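Local coordinates for gene 12 protein (Mycobacterium phage D29, PDB 3HC7), which hydrolyses the ester linkage between mycolic acids and arabinogalactan in the mycobacterial cell wall, helping the phage to lyse its host, at residues 55-60 with 85-90; 66-71 with 104-109; 142-147 with 186-191; 160-165 with 240-245. All coordinates share one frame; numbering follows the deposited sequence.

Contact 1 of 4, residues 55-60 with 85-90; sequences KGVAEL and AIVVGQ
Val-57 and Val-87 mark the closest approach of the two helical segments, 55-60 and 85-90, their CA atoms lying 5.1 Å apart. The axes of these short segments come within 8.7 Å of each other and cross at -51°, so the close packing is concentrated around one point. Gly-56 makes this possible: it has no side chain, and Val-87 packs directly against its backbone. With Val-87 CG1 anti to the backbone N (chi1 170°), this methyl group reaches the peptide between Gly-56 and Val-57 and stands 3.5 Å from Gly-56 C. The other branch, Val-87 CG2, lies 4.1 Å from Gly-56 CA, so both methyl groups bear on the facing backbone. Val-57 contributes CG2, which lies beside its own backbone N and touches Gln-90 CB at 3.8 Å. One turn on from Gly-56, Leu-60 extends CD2 to 4.1 Å from Val-87 CG1, and the same methyl lies 4.2 Å from Val-88 CG2.

Both helices rest on strand 5-9 of the central parallel sheet, where Leu-60 touches Phe-7, and Val-87 and Val-88 touch Val-9. Helix 83-96 follows directly after the nucleophile Ser-82, whose side chain is about 9 Å from that of Val-87. The contact thus joins the helix behind the nucleophile to helix 50-70 of the alpha/beta-hydrolase fold. Gln-90 gives only its aliphatic base to this interface, while its NE2 hydrogen-bonds Asp-146 OD2. With methyl groups, one methylene and helix backbone supplying the touching atoms, the interface depends on close fit and burial of apolar surface rather than on directed polar bonds.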
loop_
_atom_site.group_PDB
_atom_site.type_symbol
_atom_site.label_atom_id
_atom_site.label_comp_id
_atom_site.label_asym_id
_atom_site.label_seq_id
_atom_site.Cartn_x
_atom_site.Cartn_y
_atom_site.Cartn_z
ATOM N N LYS A 55 9.821 5.489 5.734
ATOM C CA LYS A 55 9.822 5.298 7.192
ATOM C C LYS A 55 9.017 4.070 7.600
ATOM O O LYS A 55 9.441 3.298 8.461
ATOM C CB LYS A 55 9.276 6.533 7.899
ATOM C CG LYS A 55 10.128 7.770 7.681
ATOM C CD LYS A 55 9.366 9.022 8.052
ATOM C CE LYS A 55 10.209 10.251 7.797
ATOM N NZ LYS A 55 11.395 10.264 8.692
ATOM N N GLY A 56 7.854 3.894 6.975
ATOM C CA GLY A 56 7.018 2.739 7.249
ATOM C C GLY A 56 7.726 1.457 6.858
ATOM O O GLY A 56 7.648 0.458 7.574
ATOM N N VAL A 57 8.416 1.480 5.717
ATOM C CA VAL A 57 9.165 0.314 5.263
ATOM C C VAL A 57 10.250 -0.048 6.269
ATOM O O VAL A 57 10.390 -1.204 6.649
ATOM C CB VAL A 57 9.782 0.525 3.855
ATOM C CG1 VAL A 57 10.918 -0.492 3.579
ATOM C CG2 VAL A 57 8.709 0.412 2.788
ATOM N N ALA A 58 11.023 0.941 6.697
ATOM C CA ALA A 58 12.093 0.687 7.654
ATOM C C ALA A 58 11.530 0.081 8.936
ATOM O O ALA A 58 12.096 -0.865 9.482
ATOM C CB ALA A 58 12.862 1.955 7.948
ATOM N N GLU A 59 10.410 0.609 9.413
ATOM C CA GLU A 59 9.831 0.093 10.649
ATOM C C GLU A 59 9.258 -1.314 10.488
ATOM O O GLU A 59 9.358 -2.139 11.397
ATOM C CB GLU A 59 8.766 1.033 11.201
ATOM C CG GLU A 59 8.145 0.532 12.509
ATOM C CD GLU A 59 9.094 0.622 13.697
ATOM O OE1 GLU A 59 10.115 1.339 13.605
ATOM O OE2 GLU A 59 8.817 -0.020 14.732
ATOM N N LEU A 60 8.660 -1.595 9.336
ATOM C CA LEU A 60 8.082 -2.913 9.108
ATOM C C LEU A 60 9.173 -3.985 9.033
ATOM O O LEU A 60 9.007 -5.102 9.529
ATOM C CB LEU A 60 7.228 -2.924 7.837
ATOM C CG LEU A 60 6.677 -4.313 7.502
ATOM C CD1 LEU A 60 5.909 -4.877 8.688
ATOM C CD2 LEU A 60 5.815 -4.279 6.256
ATOM N N ALA A 85 -0.337 -0.154 1.839
ATOM C CA ALA A 85 -0.165 -1.241 0.877
ATOM C C ALA A 85 1.164 -1.092 0.153
ATOM O O ALA A 85 1.825 -2.083 -0.156
ATOM C CB ALA A 85 -1.307 -1.261 -0.117
ATOM N N ILE A 86 1.555 0.145 -0.133
ATOM C CA ILE A 86 2.878 0.377 -0.716
ATOM C C ILE A 86 3.977 -0.108 0.239
ATOM O O ILE A 86 4.922 -0.780 -0.188
ATOM C CB ILE A 86 3.134 1.864 -1.046
ATOM C CG1 ILE A 86 2.036 2.438 -1.944
ATOM C CG2 ILE A 86 4.497 2.041 -1.731
ATOM C CD1 ILE A 86 2.176 3.963 -2.160
ATOM N N VAL A 87 3.856 0.237 1.523
ATOM C CA VAL A 87 4.847 -0.188 2.508
ATOM C C VAL A 87 4.981 -1.711 2.518
ATOM O O VAL A 87 6.085 -2.241 2.392
ATOM C CB VAL A 87 4.522 0.317 3.938
ATOM C CG1 VAL A 87 5.448 -0.360 4.979
ATOM C CG2 VAL A 87 4.634 1.838 4.012
ATOM N N VAL A 88 3.860 -2.413 2.666
ATOM C CA VAL A 88 3.887 -3.880 2.700
ATOM C C VAL A 88 4.401 -4.443 1.374
ATOM O O VAL A 88 5.157 -5.417 1.351
ATOM C CB VAL A 88 2.497 -4.483 3.012
ATOM C CG1 VAL A 88 2.521 -6.010 2.872
ATOM C CG2 VAL A 88 2.035 -4.093 4.417
ATOM N N GLY A 89 3.981 -3.827 0.272
ATOM C CA GLY A 89 4.389 -4.259 -1.055
ATOM C C GLY A 89 5.886 -4.096 -1.292
ATOM O O GLY A 89 6.520 -4.958 -1.897
ATOM N N GLN A 90 6.458 -3.000 -0.803
ATOM C CA GLN A 90 7.887 -2.771 -0.956
ATOM C C GLN A 90 8.681 -3.788 -0.171
ATOM O O GLN A 90 9.683 -4.315 -0.660
ATOM C CB GLN A 90 8.262 -1.366 -0.508
ATOM C CG GLN A 90 7.881 -0.308 -1.513
ATOM C CD GLN A 90 8.780 -0.321 -2.724
ATOM O OE1 GLN A 90 10.000 -0.275 -2.598
ATOM N NE2 GLN A 90 8.183 -0.362 -3.911
#

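Contact 2 of 4, residues 66-71 with 104-109; sequences LKLDAD and HRFLHR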
loop_
_atom_site.group_PDB
_atom_site.type_symbol
_atom_site.label_atom_id
_atom_site.label_comp_id
_atom_site.label_asym_id
_atom_site.label_seq_id
_atom_site.Cartn_x
_atom_site.Cartn_y
_atom_site.Cartn_z
ATOM N N LEU A 66 12.490 -8.532 14.519
ATOM C CA LEU A 66 12.384 -8.675 15.966
ATOM C C LEU A 66 11.496 -9.853 16.344
ATOM O O LEU A 66 11.966 -10.851 16.892
ATOM C CB LEU A 66 11.849 -7.393 16.601
ATOM C CG LEU A 66 12.777 -6.184 16.534
ATOM C CD1 LEU A 66 12.179 -5.019 17.301
ATOM C CD2 LEU A 66 14.142 -6.544 17.086
ATOM N N LYS A 67 10.210 -9.728 16.051
ATOM C CA LYS A 67 9.240 -10.742 16.441
ATOM C C LYS A 67 9.636 -12.131 15.953
ATOM O O LYS A 67 9.566 -13.104 16.700
ATOM C CB LYS A 67 7.856 -10.370 15.914
ATOM C CG LYS A 67 7.095 -9.398 16.801
ATOM C CD LYS A 67 7.944 -8.213 17.233
ATOM C CE LYS A 67 7.197 -7.348 18.243
ATOM N NZ LYS A 67 8.023 -6.212 18.734
ATOM N N LEU A 68 10.068 -12.218 14.700
ATOM C CA LEU A 68 10.342 -13.513 14.079
ATOM C C LEU A 68 11.659 -14.155 14.516
ATOM O O LEU A 68 11.789 -15.382 14.497
ATOM C CB LEU A 68 10.256 -13.406 12.554
ATOM C CG LEU A 68 8.887 -13.773 11.973
ATOM C CD1 LEU A 68 7.752 -13.252 12.835
ATOM C CD2 LEU A 68 8.747 -13.280 10.552
ATOM N N ASP A 69 12.635 -13.341 14.905
ATOM C CA ASP A 69 13.854 -13.884 15.496
ATOM C C ASP A 69 13.566 -14.392 16.909
ATOM O O ASP A 69 14.147 -15.377 17.359
ATOM C CB ASP A 69 14.976 -12.842 15.524
ATOM C CG ASP A 69 15.793 -12.825 14.246
ATOM O OD1 ASP A 69 15.716 -13.808 13.479
ATOM O OD2 ASP A 69 16.517 -11.833 14.010
ATOM N N ALA A 70 12.660 -13.711 17.600
ATOM C CA ALA A 70 12.315 -14.065 18.964
ATOM C C ALA A 70 11.552 -15.384 19.026
ATOM O O ALA A 70 11.725 -16.158 19.965
ATOM C CB ALA A 70 11.504 -12.951 19.604
ATOM N N ASP A 71 10.708 -15.639 18.031
ATOM C CA ASP A 71 9.920 -16.870 17.996
ATOM C C ASP A 71 10.057 -17.578 16.647
ATOM O O ASP A 71 9.249 -17.378 15.744
ATOM C CB ASP A 71 8.448 -16.580 18.315
ATOM C CG ASP A 71 7.610 -17.848 18.430
ATOM O OD1 ASP A 71 8.101 -18.929 18.049
ATOM O OD2 ASP A 71 6.458 -17.759 18.895
ATOM N N HIS A 104 14.666 -12.469 3.469
ATOM C CA HIS A 104 14.428 -13.613 2.614
ATOM C C HIS A 104 14.356 -14.899 3.416
ATOM O O HIS A 104 13.615 -15.807 3.057
ATOM C CB HIS A 104 15.502 -13.726 1.525
ATOM C CG HIS A 104 15.255 -14.838 0.556
ATOM N ND1 HIS A 104 14.189 -14.836 -0.319
ATOM C CD2 HIS A 104 15.929 -15.992 0.329
ATOM C CE1 HIS A 104 14.221 -15.936 -1.049
ATOM N NE2 HIS A 104 15.267 -16.654 -0.675
ATOM N N ARG A 105 15.116 -14.967 4.505
ATOM C CA ARG A 105 15.126 -16.157 5.355
ATOM C C ARG A 105 13.788 -16.366 6.053
ATOM O O ARG A 105 13.534 -17.434 6.602
ATOM C CB ARG A 105 16.249 -16.078 6.390
ATOM C CG ARG A 105 16.101 -14.946 7.394
ATOM C CD ARG A 105 17.415 -14.683 8.120
ATOM N NE ARG A 105 17.358 -13.463 8.919
ATOM C CZ ARG A 105 17.011 -13.429 10.201
ATOM N NH1 ARG A 105 16.691 -14.554 10.829
ATOM N NH2 ARG A 105 16.978 -12.274 10.855
ATOM N N PHE A 106 12.926 -15.352 6.038
ATOM C CA PHE A 106 11.601 -15.522 6.640
ATOM C C PHE A 106 10.567 -15.897 5.584
ATOM O O PHE A 106 9.401 -16.109 5.901
ATOM C CB PHE A 106 11.147 -14.256 7.379
ATOM C CG PHE A 106 12.073 -13.827 8.485
ATOM C CD1 PHE A 106 12.287 -14.643 9.586
ATOM C CD2 PHE A 106 12.718 -12.601 8.430
ATOM C CE1 PHE A 106 13.135 -14.246 10.604
ATOM C CE2 PHE A 106 13.564 -12.200 9.445
ATOM C CZ PHE A 106 13.775 -13.024 10.532
ATOM N N LEU A 107 10.995 -15.984 4.328
ATOM C CA LEU A 107 10.045 -16.219 3.244
ATOM C C LEU A 107 9.195 -17.460 3.488
ATOM O O LEU A 107 7.977 -17.426 3.317
ATOM C CB LEU A 107 10.748 -16.306 1.885
ATOM C CG LEU A 107 9.842 -16.662 0.703
ATOM C CD1 LEU A 107 8.627 -15.744 0.660
ATOM C CD2 LEU A 107 10.599 -16.593 -0.616
ATOM N N HIS A 108 9.837 -18.549 3.900
ATOM C CA HIS A 108 9.135 -19.808 4.117
ATOM C C HIS A 108 8.138 -19.717 5.271
ATOM O O HIS A 108 7.317 -20.615 5.463
ATOM C CB HIS A 108 10.135 -20.946 4.363
ATOM C CG HIS A 108 10.854 -20.842 5.670
ATOM N ND1 HIS A 108 11.870 -19.936 5.892
ATOM C CD2 HIS A 108 10.705 -21.530 6.828
ATOM C CE1 HIS A 108 12.312 -20.068 7.131
ATOM N NE2 HIS A 108 11.621 -21.029 7.720
ATOM N N ARG A 109 8.197 -18.630 6.033
ATOM C CA ARG A 109 7.301 -18.469 7.174
ATOM C C ARG A 109 6.145 -17.507 6.907
ATOM O O ARG A 109 5.235 -17.387 7.725
ATOM C CB ARG A 109 8.080 -18.035 8.410
ATOM C CG ARG A 109 8.995 -19.116 8.931
ATOM C CD ARG A 109 10.056 -18.536 9.828
ATOM N NE ARG A 109 9.517 -18.113 11.112
ATOM C CZ ARG A 109 10.235 -17.490 12.037
ATOM N NH1 ARG A 109 11.517 -17.220 11.806
ATOM N NH2 ARG A 109 9.676 -17.135 13.187
#
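Arg-105 and Arg-109 reach Asp-69 and Leu-68 by differently shaped chains. In Arg-105, CG stands between the backbone N and the carbonyl carbon (chi1 64°), and the chain then runs extended to NE; in Arg-109 the chain bends at chi3 (72°). The Arg-105 guanidinium meets the Asp-69 carboxylate end-on, the two planes only 25° apart. Its NH1 bonds Asp-69 OD1 on the syn lone pair at 2.9 Å, and its NH2 reaches Asp-69 OD2 at 3.2 Å, making a two-pronged salt bridge.

Arg-109 instead closes both terminal nitrogens on one backbone oxygen in the last turn of helix 50-70. Its NH2 lies 3.0 Å from Leu-68 O, in the carbonyl plane and on a lone pair, whereas NH1 approaches the same Leu-68 O from above that plane at 3.3 Å. Leu-68 CG lies over one face of this guanidinium, 3.7 Å from Arg-109 NH2. Between the two arginines, Leu-68 CB meets Phe-106 CE1 obliquely at 3.6 Å, and Arg-105 CG lies over the centre of the same phenyl ring.

Arg-109 NH2 also bonds Ala-74 O, which ties the connection into strand 76-81 to the same group. Leu-68 and Phe-106 both rest on Phe-76 of that strand, Leu-68 also touching Trp-5 of strand 5-9. The 3-10 segment 104-109 therefore fastens the C-terminal end of helix 50-70 just before the chain enters strand 110-116.

Contact 3 of 4, residues 142-147 with 186-191; sequences GILEDR and IVMKAS
Met-188 directs its CB toward the 142-147 loop and meets Ile-143 and Leu-144 with the outer part of its side chain. From CB, CG lies anti to the carbonyl carbon, and the chain continues nearly straight to SD (chi2 176°), which stands 4.1 Å from Ile-143 CG2. A bend at chi3 (39°) then turns CE toward Leu-144. This methyl group is 3.5 Å from Leu-144 CD2, tighter than usual for two carbons, and 3.7 Å from Leu-144 CG; Leu-144 CD1 completes the grip at 3.9 Å from Met-188 CE. The methyl tip thus lies against the branched end of the leucine, CG and both its methyl groups.

At the exposed border, Lys-189 NZ and Glu-145 OE1 form a salt bridge at 3.3 Å, whose hydrogen bond is weak, as the length suggests. Within the loop, Arg-147 curls back and grips Gly-142 O side-on: NH2 approaches nearly along the C=O axis at 2.8 Å, and NE adds a second bond at 3.1 Å. This double grip closes the loop on itself.

Arg-185, just before the 186-191 segment, gives a further link: its NH1 hydrogen-bonds Ile-143 O. Leu-144 and Met-188 both also touch Ile-86 of helix 83-96, and Leu-144 packs on Pro-119 as well. The last turn of helix 179-189 is thereby joined to the loop after strand 140-141 and, through Ile-86, to the helix that follows the nucleophile.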
loop_
_atom_site.group_PDB
_atom_site.type_symbol
_atom_site.label_atom_id
_atom_site.label_comp_id
_atom_site.label_asym_id
_atom_site.label_seq_id
_atom_site.Cartn_x
_atom_site.Cartn_y
_atom_site.Cartn_z
ATOM N N GLY A 142 -1.868 -1.549 -10.498
ATOM C CA GLY A 142 -1.440 -0.436 -9.680
ATOM C C GLY A 142 -0.786 0.626 -10.543
ATOM O O GLY A 142 -0.105 0.329 -11.527
ATOM N N ILE A 143 -0.989 1.882 -10.174
ATOM C CA ILE A 143 -0.370 2.977 -10.899
ATOM C C ILE A 143 1.169 2.923 -10.903
ATOM O O ILE A 143 1.801 3.242 -11.917
ATOM C CB ILE A 143 -0.846 4.320 -10.336
ATOM C CG1 ILE A 143 -0.366 5.465 -11.222
ATOM C CG2 ILE A 143 -0.395 4.469 -8.886
ATOM C CD1 ILE A 143 -0.879 6.824 -10.801
ATOM N N LEU A 144 1.775 2.522 -9.783
ATOM C CA LEU A 144 3.240 2.581 -9.636
ATOM C C LEU A 144 3.974 1.634 -10.584
ATOM O O LEU A 144 3.547 0.509 -10.779
ATOM C CB LEU A 144 3.654 2.276 -8.198
ATOM C CG LEU A 144 3.283 3.299 -7.126
ATOM C CD1 LEU A 144 3.613 2.747 -5.755
ATOM C CD2 LEU A 144 4.010 4.624 -7.348
ATOM N N GLU A 145 5.084 2.092 -11.159
ATOM C CA GLU A 145 5.857 1.287 -12.114
ATOM C C GLU A 145 6.596 0.130 -11.434
ATOM O O GLU A 145 6.865 -0.896 -12.047
ATOM C CB GLU A 145 6.858 2.164 -12.873
ATOM C CG GLU A 145 6.235 3.265 -13.719
ATOM C CD GLU A 145 7.175 4.449 -13.925
ATOM O OE1 GLU A 145 7.663 5.006 -12.916
ATOM O OE2 GLU A 145 7.420 4.829 -15.094
ATOM N N ASP A 146 6.947 0.325 -10.170
ATOM C CA ASP A 146 7.528 -0.723 -9.341
ATOM C C ASP A 146 6.383 -1.449 -8.636
ATOM O O ASP A 146 6.046 -1.137 -7.499
ATOM C CB ASP A 146 8.467 -0.088 -8.311
ATOM C CG ASP A 146 9.206 -1.113 -7.472
ATOM O OD1 ASP A 146 9.557 -2.189 -8.000
ATOM O OD2 ASP A 146 9.467 -0.822 -6.286
ATOM N N ARG A 147 5.767 -2.397 -9.323
ATOM C CA ARG A 147 4.588 -3.066 -8.788
ATOM C C ARG A 147 4.850 -4.558 -8.603
ATOM O O ARG A 147 5.861 -5.096 -9.075
ATOM C CB ARG A 147 3.372 -2.841 -9.698
ATOM C CG ARG A 147 3.508 -3.460 -11.085
ATOM C CD ARG A 147 2.226 -3.316 -11.907
ATOM N NE ARG A 147 1.884 -1.915 -12.163
ATOM C CZ ARG A 147 2.383 -1.196 -13.165
ATOM N NH1 ARG A 147 3.241 -1.754 -14.009
ATOM N NH2 ARG A 147 2.026 0.080 -13.327
ATOM N N ILE A 186 4.159 11.072 -10.163
ATOM C CA ILE A 186 5.153 12.026 -9.696
ATOM C C ILE A 186 4.880 12.447 -8.249
ATOM O O ILE A 186 5.784 12.438 -7.405
ATOM C CB ILE A 186 5.209 13.245 -10.623
ATOM C CG1 ILE A 186 6.015 12.874 -11.871
ATOM C CG2 ILE A 186 5.822 14.443 -9.903
ATOM C CD1 ILE A 186 5.909 13.868 -12.988
ATOM N N VAL A 187 3.628 12.804 -7.975
ATOM C CA VAL A 187 3.212 13.234 -6.641
ATOM C C VAL A 187 3.484 12.160 -5.581
ATOM O O VAL A 187 4.020 12.434 -4.500
ATOM C CB VAL A 187 1.717 13.651 -6.638
ATOM C CG1 VAL A 187 1.166 13.685 -5.236
ATOM C CG2 VAL A 187 1.573 15.003 -7.274
ATOM N N MET A 188 3.142 10.926 -5.901
ATOM C CA MET A 188 3.373 9.834 -4.966
ATOM C C MET A 188 4.855 9.519 -4.694
ATOM O O MET A 188 5.198 9.081 -3.592
ATOM C CB MET A 188 2.635 8.590 -5.422
ATOM C CG MET A 188 1.133 8.688 -5.249
ATOM S SD MET A 188 0.324 7.226 -5.908
ATOM C CE MET A 188 1.472 5.966 -5.386
ATOM N N LYS A 189 5.727 9.745 -5.677
ATOM C CA LYS A 189 7.158 9.429 -5.522
ATOM C C LYS A 189 8.043 10.593 -5.058
ATOM O O LYS A 189 9.208 10.396 -4.713
ATOM C CB LYS A 189 7.714 8.891 -6.845
ATOM C CG LYS A 189 7.059 7.606 -7.308
ATOM C CD LYS A 189 7.224 7.424 -8.804
ATOM C CE LYS A 189 8.686 7.347 -9.216
ATOM N NZ LYS A 189 8.808 7.072 -10.679
ATOM N N ALA A 190 7.501 11.809 -5.062
ATOM C CA ALA A 190 8.313 12.999 -4.842
ATOM C C ALA A 190 8.807 13.123 -3.401
ATOM O O ALA A 190 8.130 12.687 -2.471
ATOM C CB ALA A 190 7.518 14.252 -5.227
ATOM N N SER A 191 9.975 13.738 -3.228
ATOM C CA SER A 191 10.515 14.034 -1.904
ATOM C C SER A 191 9.902 15.315 -1.332
ATOM O O SER A 191 9.996 15.579 -0.135
ATOM C CB SER A 191 12.034 14.186 -1.980
ATOM O OG SER A 191 12.393 15.190 -2.915
#

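Contact 4 of 4, residues 160-165 with 240-245; sequences DYAHDG and HLYNRY
His-163 stacks on Tyr-242 within the catalytic region, where the loop carrying active-site His-240 meets the chain leaving strand 157-161. The pair is an offset stack, with ring centroids 3.9 Å apart and planes at 19°. The side chains slide past each other in opposite directions, and the phenol lies over one face of the imidazole, Tyr-242 CD1 coming within 3.1 Å of His-163 CE1.

The imidazole is fixed at its edge too. Leu-241 O lies near its plane, 3.0 Å from His-163 CE1, while ND1 hydrogen-bonds Pro-239 O and NE2 hydrogen-bonds Asp-129 OD1. With a backbone carbonyl and a carboxylate as partners, these bonds would favour a doubly protonated ring.

In the alpha/beta-hydrolase fold the catalytic acid follows a late strand and the catalytic histidine a later loop. Here Asp-166, the inferred acid, comes shortly after strand 157-161, and Tyr-242 OH hydrogen-bonds its OD2. The same Tyr-242 OH accepts from His-163 N at 2.8 Å with an N-H...O angle of 145°, so the phenol oxygen bridges one loop's backbone and the acid's side chain. As second-shell support, Tyr-242 probably helps position Asp-166. Tyr-161 approaches the same phenol, its CB 4.0 Å from Tyr-242 CD1 and its carbonyl O 3.3 Å from Tyr-242 CE1. Beyond the stack, Asn-243 OD1 accepts from Tyr-245 N at 3.2 Å, a nearly straight capping bond (170°) at the start of helix 245-251.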
loop_
_atom_site.group_PDB
_atom_site.type_symbol
_atom_site.label_atom_id
_atom_site.label_comp_id
_atom_site.label_asym_id
_atom_site.label_seq_id
_atom_site.Cartn_x
_atom_site.Cartn_y
_atom_site.Cartn_z
ATOM N N ASP A 160 -5.666 -9.156 -2.428
ATOM C CA ASP A 160 -5.545 -7.777 -2.897
ATOM C C ASP A 160 -6.895 -7.247 -3.327
ATOM O O ASP A 160 -7.333 -7.454 -4.442
ATOM C CB ASP A 160 -4.523 -7.647 -4.030
ATOM C CG ASP A 160 -3.880 -6.234 -4.105
ATOM O OD1 ASP A 160 -4.592 -5.225 -3.919
ATOM O OD2 ASP A 160 -2.660 -6.152 -4.349
ATOM N N TYR A 161 -7.538 -6.569 -2.397
ATOM C CA TYR A 161 -8.879 -6.017 -2.558
ATOM C C TYR A 161 -8.827 -4.656 -3.227
ATOM O O TYR A 161 -8.233 -3.753 -2.699
ATOM C CB TYR A 161 -9.517 -5.868 -1.185
ATOM C CG TYR A 161 -9.667 -7.149 -0.393
ATOM C CD1 TYR A 161 -10.546 -8.136 -0.788
ATOM C CD2 TYR A 161 -8.962 -7.345 0.754
ATOM C CE1 TYR A 161 -10.698 -9.293 -0.062
ATOM C CE2 TYR A 161 -9.096 -8.492 1.470
ATOM C CZ TYR A 161 -9.965 -9.462 1.060
ATOM O OH TYR A 161 -10.096 -10.586 1.800
ATOM N N ALA A 162 -9.474 -4.529 -4.368
ATOM C CA ALA A 162 -9.377 -3.332 -5.184
ATOM C C ALA A 162 -10.682 -3.079 -5.908
ATOM O O ALA A 162 -11.236 -3.986 -6.525
ATOM C CB ALA A 162 -8.233 -3.467 -6.181
ATOM N N HIS A 163 -11.168 -1.843 -5.826
ATOM C CA HIS A 163 -12.415 -1.450 -6.476
ATOM C C HIS A 163 -12.117 -0.617 -7.705
ATOM O O HIS A 163 -11.212 0.221 -7.684
ATOM C CB HIS A 163 -13.273 -0.576 -5.552
ATOM C CG HIS A 163 -13.732 -1.261 -4.306
ATOM N ND1 HIS A 163 -13.880 -0.597 -3.109
ATOM C CD2 HIS A 163 -14.081 -2.549 -4.070
ATOM C CE1 HIS A 163 -14.301 -1.445 -2.186
ATOM N NE2 HIS A 163 -14.429 -2.636 -2.743
ATOM N N ASP A 164 -12.885 -0.811 -8.770
ATOM C CA ASP A 164 -12.853 0.169 -9.841
ATOM C C ASP A 164 -13.435 1.460 -9.283
ATOM O O ASP A 164 -14.431 1.449 -8.562
ATOM C CB ASP A 164 -13.597 -0.317 -11.088
ATOM C CG ASP A 164 -12.642 -0.768 -12.192
ATOM O OD1 ASP A 164 -11.749 0.026 -12.550
ATOM O OD2 ASP A 164 -12.771 -1.906 -12.696
ATOM N N GLY A 165 -12.799 2.574 -9.599
ATOM C CA GLY A 165 -13.146 3.836 -8.974
ATOM C C GLY A 165 -11.994 4.250 -8.081
ATOM O O GLY A 165 -11.745 5.438 -7.876
ATOM N N HIS A 240 -12.670 4.201 -2.523
ATOM C CA HIS A 240 -11.335 4.028 -1.959
ATOM C C HIS A 240 -11.404 3.392 -0.571
ATOM O O HIS A 240 -10.381 3.200 0.078
ATOM C CB HIS A 240 -10.602 5.371 -1.885
ATOM C CG HIS A 240 -11.315 6.393 -1.055
ATOM N ND1 HIS A 240 -10.854 6.809 0.174
ATOM C CD2 HIS A 240 -12.472 7.064 -1.268
ATOM C CE1 HIS A 240 -11.685 7.704 0.676
ATOM N NE2 HIS A 240 -12.678 7.875 -0.178
ATOM N N LEU A 241 -12.621 3.091 -0.123
ATOM C CA LEU A 241 -12.854 2.459 1.173
ATOM C C LEU A 241 -13.233 1.000 0.945
ATOM O O LEU A 241 -13.711 0.641 -0.133
ATOM C CB LEU A 241 -13.979 3.180 1.937
ATOM C CG LEU A 241 -13.856 4.697 2.103
ATOM C CD1 LEU A 241 -15.056 5.261 2.853
ATOM C CD2 LEU A 241 -12.559 5.069 2.804
ATOM N N TYR A 242 -13.027 0.159 1.954
ATOM C CA TYR A 242 -13.278 -1.275 1.807
ATOM C C TYR A 242 -13.967 -1.904 3.009
ATOM O O TYR A 242 -13.775 -1.479 4.146
ATOM C CB TYR A 242 -11.963 -2.023 1.512
ATOM C CG TYR A 242 -11.384 -1.685 0.156
ATOM C CD1 TYR A 242 -11.621 -2.500 -0.941
ATOM C CD2 TYR A 242 -10.629 -0.533 -0.031
ATOM C CE1 TYR A 242 -11.113 -2.190 -2.180
ATOM C CE2 TYR A 242 -10.114 -0.211 -1.269
ATOM C CZ TYR A 242 -10.362 -1.043 -2.339
ATOM O OH TYR A 242 -9.853 -0.730 -3.575
ATOM N N ASN A 243 -14.779 -2.921 2.737
ATOM C CA ASN A 243 -15.287 -3.816 3.765
ATOM C C ASN A 243 -14.189 -4.813 4.147
ATOM O O ASN A 243 -13.654 -5.512 3.287
ATOM C CB ASN A 243 -16.513 -4.557 3.237
ATOM C CG ASN A 243 -16.950 -5.692 4.146
ATOM O OD1 ASN A 243 -16.785 -5.628 5.363
ATOM N ND2 ASN A 243 -17.514 -6.739 3.554
ATOM N N ARG A 244 -13.862 -4.881 5.436
ATOM C CA ARG A 244 -12.720 -5.664 5.915
ATOM C C ARG A 244 -13.012 -7.134 6.210
ATOM O O ARG A 244 -12.088 -7.908 6.471
ATOM C CB ARG A 244 -12.150 -5.033 7.188
ATOM C CG ARG A 244 -12.931 -5.374 8.459
ATOM C CD ARG A 244 -12.328 -4.686 9.674
ATOM N NE ARG A 244 -13.051 -4.997 10.900
ATOM C CZ ARG A 244 -14.070 -4.284 11.371
ATOM N NH1 ARG A 244 -14.494 -3.203 10.720
ATOM N NH2 ARG A 244 -14.666 -4.647 12.502
ATOM N N TYR A 245 -14.278 -7.524 6.189
ATOM C CA TYR A 245 -14.644 -8.852 6.684
ATOM C C TYR A 245 -14.104 -10.044 5.878
ATOM O O TYR A 245 -13.585 -10.994 6.466
ATOM C CB TYR A 245 -16.146 -8.947 6.967
ATOM C CG TYR A 245 -16.523 -8.153 8.198
ATOM C CD1 TYR A 245 -16.101 -8.560 9.455
ATOM C CD2 TYR A 245 -17.261 -6.985 8.101
ATOM C CE1 TYR A 245 -16.421 -7.836 10.586
ATOM C CE2 TYR A 245 -17.589 -6.252 9.229
ATOM C CZ TYR A 245 -17.164 -6.684 10.470
ATOM O OH TYR A 245 -17.484 -5.963 11.599
#

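Overall arrangement
Contacts 1, 3 and 4 are mainly buried, whereas contact 2 lies farther from the chain centre and is partly exposed. Contacts 1 and 2 share helix 50-70: its N-terminal half packs on helix 83-96 by apolar contact, while its C-terminal end is held by the 3-10 segment 104-109 through arginine hydrogen bonds, a salt bridge and a leucine-phenylalanine contact. Contacts 1 and 3 touch through a polar pair and a shared isoleucine, so helix 83-96 links them. Contact 3 combines an apolar centre with a weak exposed salt bridge. Contact 4 touches none of the others, itself holds active-site His-240, and relies on aromatic stacking and buried polar bonds; contact 2 is remote from the catalytic residues.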